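Local coordinates for protein NADH dehydrogenase (Methanothermobacter marburgensis, PDB 4R81) that probably oxidises NADH or NADPH with a quinone as electron acceptor, using bound flavin mononucleotide within a flavodoxin-like fold, at residues E55-A64 / R106-Y114. Numbering follows the deposited sequence.
With FMN (flavin mononucleotide), chain F.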
ATOM      1  N   GLU A  55       1.488 -13.451  13.915  1.00 22.77           N
ATOM      2  CA  GLU A  55       0.273 -12.663  13.749  1.00 22.94           C
ATOM      3  C   GLU A  55      -0.559 -13.185  12.582  1.00 22.66           C
ATOM      4  O   GLU A  55      -1.785 -13.252  12.662  1.00 24.18           O
ATOM      5  CB  GLU A  55       0.620 -11.201  13.498  1.00 24.33           C
ATOM      6  CG  GLU A  55       1.305 -10.486  14.635  1.00 26.64           C
ATOM      7  CD  GLU A  55       1.747  -9.102  14.218  1.00 30.25           C
ATOM      8  OE1 GLU A  55       2.785  -8.994  13.539  1.00 30.86           O
ATOM      9  OE2 GLU A  55       1.043  -8.122  14.542  1.00 32.89           O
ATOM     10  N   TYR A  56       0.116 -13.547  11.498  1.00 20.88           N
ATOM     11  CA  TYR A  56      -0.556 -14.095  10.326  1.00 21.79           C
ATOM     12  C   TYR A  56      -1.372 -15.331  10.691  1.00 23.54           C
ATOM     13  O   TYR A  56      -2.551 -15.437  10.332  1.00 23.77           O
ATOM     14  CB  TYR A  56       0.459 -14.437   9.232  1.00 21.53           C
ATOM     15  CG  TYR A  56      -0.126 -15.285   8.134  1.00 21.15           C
ATOM     16  CD1 TYR A  56      -0.891 -14.715   7.124  1.00 20.87           C
ATOM     17  CD2 TYR A  56       0.063 -16.662   8.119  1.00 21.99           C
ATOM     18  CE1 TYR A  56      -1.439 -15.494   6.123  1.00 21.45           C
ATOM     19  CE2 TYR A  56      -0.487 -17.449   7.124  1.00 23.01           C
ATOM     20  CZ  TYR A  56      -1.234 -16.859   6.129  1.00 23.20           C
ATOM     21  OH  TYR A  56      -1.782 -17.637   5.137  1.00 23.87           O
ATOM     22  N   LEU A  57      -0.751 -16.263  11.406  1.00 23.46           N
ATOM     23  CA  LEU A  57      -1.451 -17.475  11.808  1.00 24.30           C
ATOM     24  C   LEU A  57      -2.682 -17.153  12.630  1.00 24.23           C
ATOM     25  O   LEU A  57      -3.724 -17.791  12.468  1.00 25.99           O
ATOM     26  CB  LEU A  57      -0.535 -18.408  12.593  1.00 25.62           C
ATOM     27  CG  LEU A  57       0.508 -19.143  11.761  1.00 27.40           C
ATOM     28  CD1 LEU A  57       1.316 -20.064  12.646  1.00 28.41           C
ATOM     29  CD2 LEU A  57      -0.168 -19.927  10.651  1.00 27.79           C
ATOM     30  N   ARG A  58      -2.553 -16.159  13.504  1.00 24.68           N
ATOM     31  CA  ARG A  58      -3.647 -15.734  14.367  1.00 24.87           C
ATOM     32  C   ARG A  58      -4.801 -15.187  13.534  1.00 26.28           C
ATOM     33  O   ARG A  58      -5.959 -15.518  13.770  1.00 28.47           O
ATOM     34  CB  ARG A  58      -3.144 -14.688  15.376  1.00 25.87           C
ATOM     35  CG  ARG A  58      -4.143 -14.297  16.467  1.00 28.64           C
ATOM     36  CD  ARG A  58      -4.897 -13.021  16.120  1.00 29.91           C
ATOM     37  NE  ARG A  58      -5.839 -12.609  17.164  1.00 30.98           N
ATOM     38  CZ  ARG A  58      -6.926 -11.873  16.938  1.00 31.03           C
ATOM     39  NH1 ARG A  58      -7.216 -11.468  15.703  1.00 29.45           N
ATOM     40  NH2 ARG A  58      -7.725 -11.545  17.943  1.00 32.17           N
ATOM     41  N   GLU A  59      -4.477 -14.345  12.557  1.00 25.60           N
ATOM     42  CA  GLU A  59      -5.489 -13.752  11.690  1.00 24.72           C
ATOM     43  C   GLU A  59      -6.208 -14.790  10.825  1.00 26.04           C
ATOM     44  O   GLU A  59      -7.432 -14.738  10.671  1.00 26.60           O
ATOM     45  CB  GLU A  59      -4.861 -12.657  10.826  1.00 24.52           C
ATOM     46  CG  GLU A  59      -4.295 -11.511  11.652  1.00 25.36           C
ATOM     47  CD  GLU A  59      -5.335 -10.886  12.562  1.00 27.45           C
ATOM     48  OE1 GLU A  59      -6.396 -10.460  12.045  1.00 27.99           O
ATOM     49  OE2 GLU A  59      -5.102 -10.829  13.793  1.00 28.53           O
ATOM     50  N   ILE A  60      -5.452 -15.728  10.261  1.00 27.71           N
ATOM     51  CA  ILE A  60      -6.032 -16.783   9.424  1.00 29.27           C
ATOM     52  C   ILE A  60      -6.940 -17.712  10.224  1.00 29.96           C
ATOM     53  O   ILE A  60      -7.934 -18.228   9.700  1.00 31.11           O
ATOM     54  CB  ILE A  60      -4.930 -17.598   8.701  1.00 30.20           C
ATOM     55  CG1 ILE A  60      -4.272 -16.734   7.627  1.00 30.91           C
ATOM     56  CG2 ILE A  60      -5.490 -18.870   8.069  1.00 34.12           C
ATOM     57  CD1 ILE A  60      -5.218 -16.317   6.502  1.00 31.76           C
ATOM     58  N   SER A  61      -6.609 -17.900  11.501  1.00 29.97           N
ATOM     59  CA  SER A  61      -7.378 -18.790  12.367  1.00 30.44           C
ATOM     60  C   SER A  61      -8.802 -18.277  12.563  1.00 32.14           C
ATOM     61  O   SER A  61      -9.730 -19.063  12.774  1.00 33.63           O
ATOM     62  CB  SER A  61      -6.696 -18.951  13.728  1.00 31.69           C
ATOM     63  OG  SER A  61      -6.968 -17.847  14.579  1.00 32.70           O
ATOM     64  N   GLN A  62      -8.959 -16.957  12.494  1.00 31.96           N
ATOM     65  CA  GLN A  62     -10.260 -16.306  12.646  1.00 33.33           C
ATOM     66  C   GLN A  62     -10.911 -16.664  13.976  1.00 34.74           C
ATOM     67  O   GLN A  62     -12.048 -17.142  14.032  1.00 35.63           O
ATOM     68  CB  GLN A  62     -11.173 -16.606  11.450  1.00 35.06           C
ATOM     69  CG  GLN A  62     -10.526 -16.242  10.117  1.00 36.29           C
ATOM     70  CD  GLN A  62     -11.525 -15.944   9.016  1.00 37.43           C
ATOM     71  OE1 GLN A  62     -12.630 -16.483   8.999  1.00 38.48           O
ATOM     72  NE2 GLN A  62     -11.134 -15.072   8.084  1.00 37.41           N
ATOM     73  N   GLU A  63     -10.154 -16.435  15.045  1.00 36.32           N
ATOM     74  CA  GLU A  63     -10.641 -16.561  16.410  1.00 39.19           C
ATOM     75  C   GLU A  63     -10.623 -15.172  17.027  1.00 39.31           C
ATOM     76  O   GLU A  63      -9.555 -14.613  17.263  1.00 39.92           O
ATOM     77  CB  GLU A  63      -9.734 -17.490  17.219  1.00 41.45           C
ATOM     78  CG  GLU A  63      -9.680 -18.923  16.713  1.00 43.99           C
ATOM     79  CD  GLU A  63     -11.015 -19.631  16.838  1.00 47.14           C
ATOM     80  OE1 GLU A  63     -11.814 -19.234  17.713  1.00 48.56           O
ATOM     81  OE2 GLU A  63     -11.267 -20.583  16.059  1.00 47.81           O
ATOM     82  N   ALA A  64     -11.803 -14.614  17.279  1.00 40.37           N
ATOM     83  CA  ALA A  64     -11.917 -13.238  17.761  1.00 42.99           C
ATOM     84  C   ALA A  64     -11.268 -13.016  19.130  1.00 43.50           C
ATOM     85  O   ALA A  64     -10.830 -11.906  19.449  1.00 43.70           O
ATOM     86  CB  ALA A  64     -13.383 -12.807  17.787  1.00 44.12           C
ATOM     87  N   ARG A 106      -1.637  -4.850  10.458  1.00 16.28           N
ATOM     88  CA  ARG A 106      -1.445  -5.333  11.823  1.00 17.94           C
ATOM     89  C   ARG A 106      -2.532  -4.919  12.813  1.00 18.71           C
ATOM     90  O   ARG A 106      -2.782  -5.622  13.799  1.00 18.54           O
ATOM     91  CB  ARG A 106      -0.075  -4.881  12.348  1.00 17.58           C
ATOM     92  CG  ARG A 106       1.112  -5.408  11.541  1.00 18.23           C
ATOM     93  CD  ARG A 106       2.427  -5.169  12.273  1.00 19.14           C
ATOM     94  NE  ARG A 106       2.408  -5.825  13.578  1.00 20.17           N
ATOM     95  CZ  ARG A 106       2.608  -5.217  14.745  1.00 21.12           C
ATOM     96  NH1 ARG A 106       2.891  -3.925  14.793  1.00 22.57           N
ATOM     97  NH2 ARG A 106       2.540  -5.920  15.871  1.00 21.96           N
ATOM     98  N   VAL A 107      -3.172  -3.783  12.562  1.00 17.79           N
ATOM     99  CA  VAL A 107      -4.095  -3.219  13.540  1.00 19.03           C
ATOM    100  C   VAL A 107      -5.541  -3.572  13.218  1.00 19.20           C
ATOM    101  O   VAL A 107      -6.356  -3.733  14.118  1.00 20.26           O
ATOM    102  CB  VAL A 107      -3.869  -1.690  13.718  1.00 17.91           C
ATOM    103  CG1 VAL A 107      -4.867  -1.081  14.721  1.00 17.14           C
ATOM    104  CG2 VAL A 107      -2.426  -1.426  14.168  1.00 18.50           C
ATOM    105  N   TRP A 108      -5.853  -3.745  11.937  1.00 18.18           N
ATOM    106  CA  TRP A 108      -7.208  -4.129  11.554  1.00 18.60           C
ATOM    107  C   TRP A 108      -7.373  -5.646  11.705  1.00 19.47           C
ATOM    108  O   TRP A 108      -7.395  -6.386  10.716  1.00 20.31           O
ATOM    109  CB  TRP A 108      -7.499  -3.710  10.111  1.00 18.69           C
ATOM    110  CG  TRP A 108      -8.033  -2.288   9.844  1.00 18.53           C
ATOM    111  CD1 TRP A 108      -8.442  -1.820   8.633  1.00 18.96           C
ATOM    112  CD2 TRP A 108      -8.223  -1.190  10.776  1.00 19.09           C
ATOM    113  NE1 TRP A 108      -8.864  -0.517   8.736  1.00 18.12           N
ATOM    114  CE2 TRP A 108      -8.744  -0.106  10.036  1.00 18.83           C
ATOM    115  CE3 TRP A 108      -8.001  -1.017  12.150  1.00 18.79           C
ATOM    116  CZ2 TRP A 108      -9.056   1.128  10.620  1.00 18.68           C
ATOM    117  CZ3 TRP A 108      -8.310   0.214  12.729  1.00 19.70           C
ATOM    118  CH2 TRP A 108      -8.830   1.268  11.962  1.00 19.67           C
ATOM    119  N   THR A 109      -7.498  -6.108  12.945  1.00 19.82           N
ATOM    120  CA  THR A 109      -7.436  -7.540  13.253  1.00 20.59           C
ATOM    121  C   THR A 109      -8.787  -8.234  13.239  1.00 22.18           C
ATOM    122  O   THR A 109      -9.828  -7.604  13.425  1.00 22.21           O
ATOM    123  CB  THR A 109      -6.763  -7.778  14.622  1.00 21.02           C
ATOM    124  OG1 THR A 109      -7.422  -6.995  15.624  1.00 23.08           O
ATOM    125  CG2 THR A 109      -5.321  -7.360  14.560  1.00 21.11           C
ATOM    126  N   TYR A 110      -8.765  -9.546  13.010  1.00 23.26           N
ATOM    127  CA  TYR A 110      -9.989 -10.325  13.035  1.00 25.02           C
ATOM    128  C   TYR A 110     -10.587 -10.265  14.436  1.00 26.92           C
ATOM    129  O   TYR A 110      -9.879 -10.437  15.437  1.00 26.75           O
ATOM    130  CB  TYR A 110      -9.742 -11.778  12.623  1.00 26.84           C
ATOM    131  CG  TYR A 110     -11.032 -12.553  12.537  1.00 27.91           C
ATOM    132  CD1 TYR A 110     -11.561 -13.180  13.655  1.00 28.53           C
ATOM    133  CD2 TYR A 110     -11.746 -12.619  11.346  1.00 29.29           C
ATOM    134  CE1 TYR A 110     -12.752 -13.858  13.593  1.00 29.44           C
ATOM    135  CE2 TYR A 110     -12.935 -13.301  11.273  1.00 30.59           C
ATOM    136  CZ  TYR A 110     -13.433 -13.922  12.400  1.00 31.36           C
ATOM    137  OH  TYR A 110     -14.622 -14.603  12.341  1.00 34.68           O
ATOM    138  N   GLY A 111     -11.894 -10.017  14.499  1.00 27.34           N
ATOM    139  CA  GLY A 111     -12.588  -9.888  15.767  1.00 28.48           C
ATOM    140  C   GLY A 111     -12.706  -8.446  16.218  1.00 29.90           C
ATOM    141  O   GLY A 111     -13.463  -8.142  17.142  1.00 31.39           O
ATOM    142  N   TYR A 112     -11.959  -7.559  15.563  1.00 28.88           N
ATOM    143  CA  TYR A 112     -11.972  -6.136  15.884  1.00 27.19           C
ATOM    144  C   TYR A 112     -12.470  -5.302  14.703  1.00 27.16           C
ATOM    145  O   TYR A 112     -13.518  -4.650  14.788  1.00 26.74           O
ATOM    146  CB  TYR A 112     -10.569  -5.678  16.286  1.00 26.89           C
ATOM    147  CG  TYR A 112     -10.462  -4.197  16.592  1.00 26.61           C
ATOM    148  CD1 TYR A 112     -11.063  -3.657  17.720  1.00 28.18           C
ATOM    149  CD2 TYR A 112      -9.753  -3.344  15.755  1.00 26.57           C
ATOM    150  CE1 TYR A 112     -10.958  -2.304  18.008  1.00 28.42           C
ATOM    151  CE2 TYR A 112      -9.645  -1.997  16.029  1.00 26.78           C
ATOM    152  CZ  TYR A 112     -10.251  -1.480  17.156  1.00 27.71           C
ATOM    153  OH  TYR A 112     -10.149  -0.137  17.437  1.00 27.83           O
ATOM    154  N   ALA A 113     -11.714  -5.319  13.607  1.00 25.62           N
ATOM    155  CA  ALA A 113     -12.054  -4.535  12.417  1.00 25.77           C
ATOM    156  C   ALA A 113     -13.053  -5.246  11.509  1.00 26.97           C
ATOM    157  O   ALA A 113     -13.763  -4.607  10.731  1.00 28.42           O
ATOM    158  CB  ALA A 113     -10.796  -4.173  11.632  1.00 23.30           C
ATOM    159  N   TYR A 114     -13.095  -6.570  11.603  1.00 26.87           N
ATOM    160  CA  TYR A 114     -14.010  -7.363  10.799  1.00 26.55           C
ATOM    161  C   TYR A 114     -14.167  -8.740  11.420  1.00 27.39           C
ATOM    162  O   TYR A 114     -13.254  -9.232  12.083  1.00 26.42           O
ATOM    163  CB  TYR A 114     -13.491  -7.492   9.358  1.00 25.99           C
ATOM    164  CG  TYR A 114     -12.247  -8.348   9.186  1.00 24.81           C
ATOM    165  CD1 TYR A 114     -10.985  -7.850   9.494  1.00 23.07           C
ATOM    166  CD2 TYR A 114     -12.335  -9.644   8.689  1.00 25.92           C
ATOM    167  CE1 TYR A 114      -9.845  -8.626   9.328  1.00 23.49           C
ATOM    168  CE2 TYR A 114     -11.203 -10.428   8.521  1.00 26.06           C
ATOM    169  CZ  TYR A 114      -9.962  -9.912   8.841  1.00 25.88           C
ATOM    170  OH  TYR A 114      -8.836 -10.688   8.672  1.00 26.92           O
TER
HETATM  171  N1  FMN F 300      -8.698 -10.747   0.738  1.00 18.73           N
HETATM  172  C2  FMN F 300      -9.329  -9.870  -0.125  1.00 19.00           C
HETATM  173  O2  FMN F 300      -9.993 -10.286  -1.071  1.00 19.49           O
HETATM  174  N3  FMN F 300      -9.220  -8.515   0.067  1.00 19.08           N
HETATM  175  C4  FMN F 300      -8.490  -8.005   1.120  1.00 19.23           C
HETATM  176  O4  FMN F 300      -8.404  -6.789   1.266  1.00 21.43           O
HETATM  177  C4A FMN F 300      -7.850  -8.867   2.001  1.00 18.42           C
HETATM  178  N5  FMN F 300      -7.111  -8.375   3.062  1.00 19.16           N
HETATM  179  C5A FMN F 300      -6.463  -9.252   3.911  1.00 17.88           C
HETATM  180  C6  FMN F 300      -5.711  -8.762   4.974  1.00 18.71           C
HETATM  181  C7  FMN F 300      -5.067  -9.643   5.835  1.00 19.96           C
HETATM  182  C7M FMN F 300      -4.248  -9.117   6.965  1.00 20.87           C
HETATM  183  C8  FMN F 300      -5.172 -11.015   5.642  1.00 20.09           C
HETATM  184  C8M FMN F 300      -4.479 -11.963   6.573  1.00 22.81           C
HETATM  185  C9  FMN F 300      -5.928 -11.498   4.583  1.00 18.69           C
HETATM  186  C9A FMN F 300      -6.575 -10.626   3.711  1.00 18.72           C
HETATM  187  N10 FMN F 300      -7.338 -11.108   2.659  1.00 18.96           N
HETATM  188  C10 FMN F 300      -7.960 -10.239   1.795  1.00 19.71           C
HETATM  189  C1' FMN F 300      -7.437 -12.576   2.378  1.00 18.95           C
HETATM  190  C2' FMN F 300      -6.113 -12.949   1.689  1.00 18.44           C
HETATM  191  O2' FMN F 300      -5.950 -12.356   0.409  1.00 17.71           O
HETATM  192  C3' FMN F 300      -5.984 -14.453   1.590  1.00 21.95           C
HETATM  193  O3' FMN F 300      -5.892 -14.965   2.904  1.00 25.23           O
HETATM  194  C4' FMN F 300      -4.727 -14.822   0.828  1.00 20.79           C
HETATM  195  O4' FMN F 300      -4.890 -14.597  -0.555  1.00 20.65           O
HETATM  196  C5' FMN F 300      -4.375 -16.280   1.056  1.00 22.35           C
HETATM  197  O5' FMN F 300      -3.053 -16.473   0.617  1.00 21.30           O
HETATM  198  P   FMN F 300      -1.990 -17.096   1.644  1.00 20.28           P
HETATM  199  O1P FMN F 300      -2.425 -18.496   2.040  1.00 21.86           O
HETATM  200  O2P FMN F 300      -0.652 -17.108   0.939  1.00 21.47           O
HETATM  201  O3P FMN F 300      -1.937 -16.239   2.882  1.00 20.18           O
HETATM  202  O   HOH W   1      -1.398  -7.988  14.633  1.00 27.18           O
HETATM  203  O   HOH W   2      -8.948  -8.832  17.316  1.00 26.62           O
HETATM  204  O   HOH W   3      -8.778 -13.553   8.547  1.00 26.22           O
HETATM  205  O   HOH W   4      -6.477  -9.934   9.393  1.00 27.77           O
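Charge pairing between Glu55 and Arg106 ties one end of helix 53-61 to the end of helix 98-107, illustrating how ion pairs and side chains that hydrogen-bond to the main chain can fix an irregular loop against a helix. Arg106 presents its NE and NH2 side-on to the carboxylate: NE lies 2.8 Å from Glu55 OE2 and is shared with OE1, each oxygen using its syn lone pair, while NH2 approaches OE2 from above the carboxylate plane, the carboxylate and guanidinium planes standing 64° apart. A bend at chi3 (59°) turns the guanidinium toward Glu55, and its NH1 pairs with Asp71. Replacing Arg106 by an alanine would probably leave the carboxylates of Glu55 and Asp71 without the cation they share.

Hydrogen bonds to the main chain hold the loop itself. Glu59, buried and folded at chi2, takes the amide N of Tyr110 on the syn lone pair of OE1 at 2.7 Å. The carbonyl O of the same tyrosine receives Arg58 NH1 at 2.9 Å, in the carbonyl plane, and NH1 also bridges to Glu59 OE2, so the neighbouring acid and base grip both polar backbone atoms of Tyr110. A water links Glu59 OE1 to Tyr114 OH.

Packing centres on the Tyr110 ring. Gln62 CB sits over one face, 3.7 Å from the centroid in a CH-pi contact, with amide and ring planes 19° apart. Ala64 lies at the ring edge, and its CB meets Gly111 CA at 3.6 Å, an approach allowed by the glycine, which has positive phi.

On another face of helix 53-61, Tyr56 OH donates a hydrogen bond to O3P of an FMN also hydrogen-bonded by second-subunit residues such as Ser19 and His138. Helix 70-80, which precedes strand 84-90 of the parallel sheet, packs against Arg106 and Thr109.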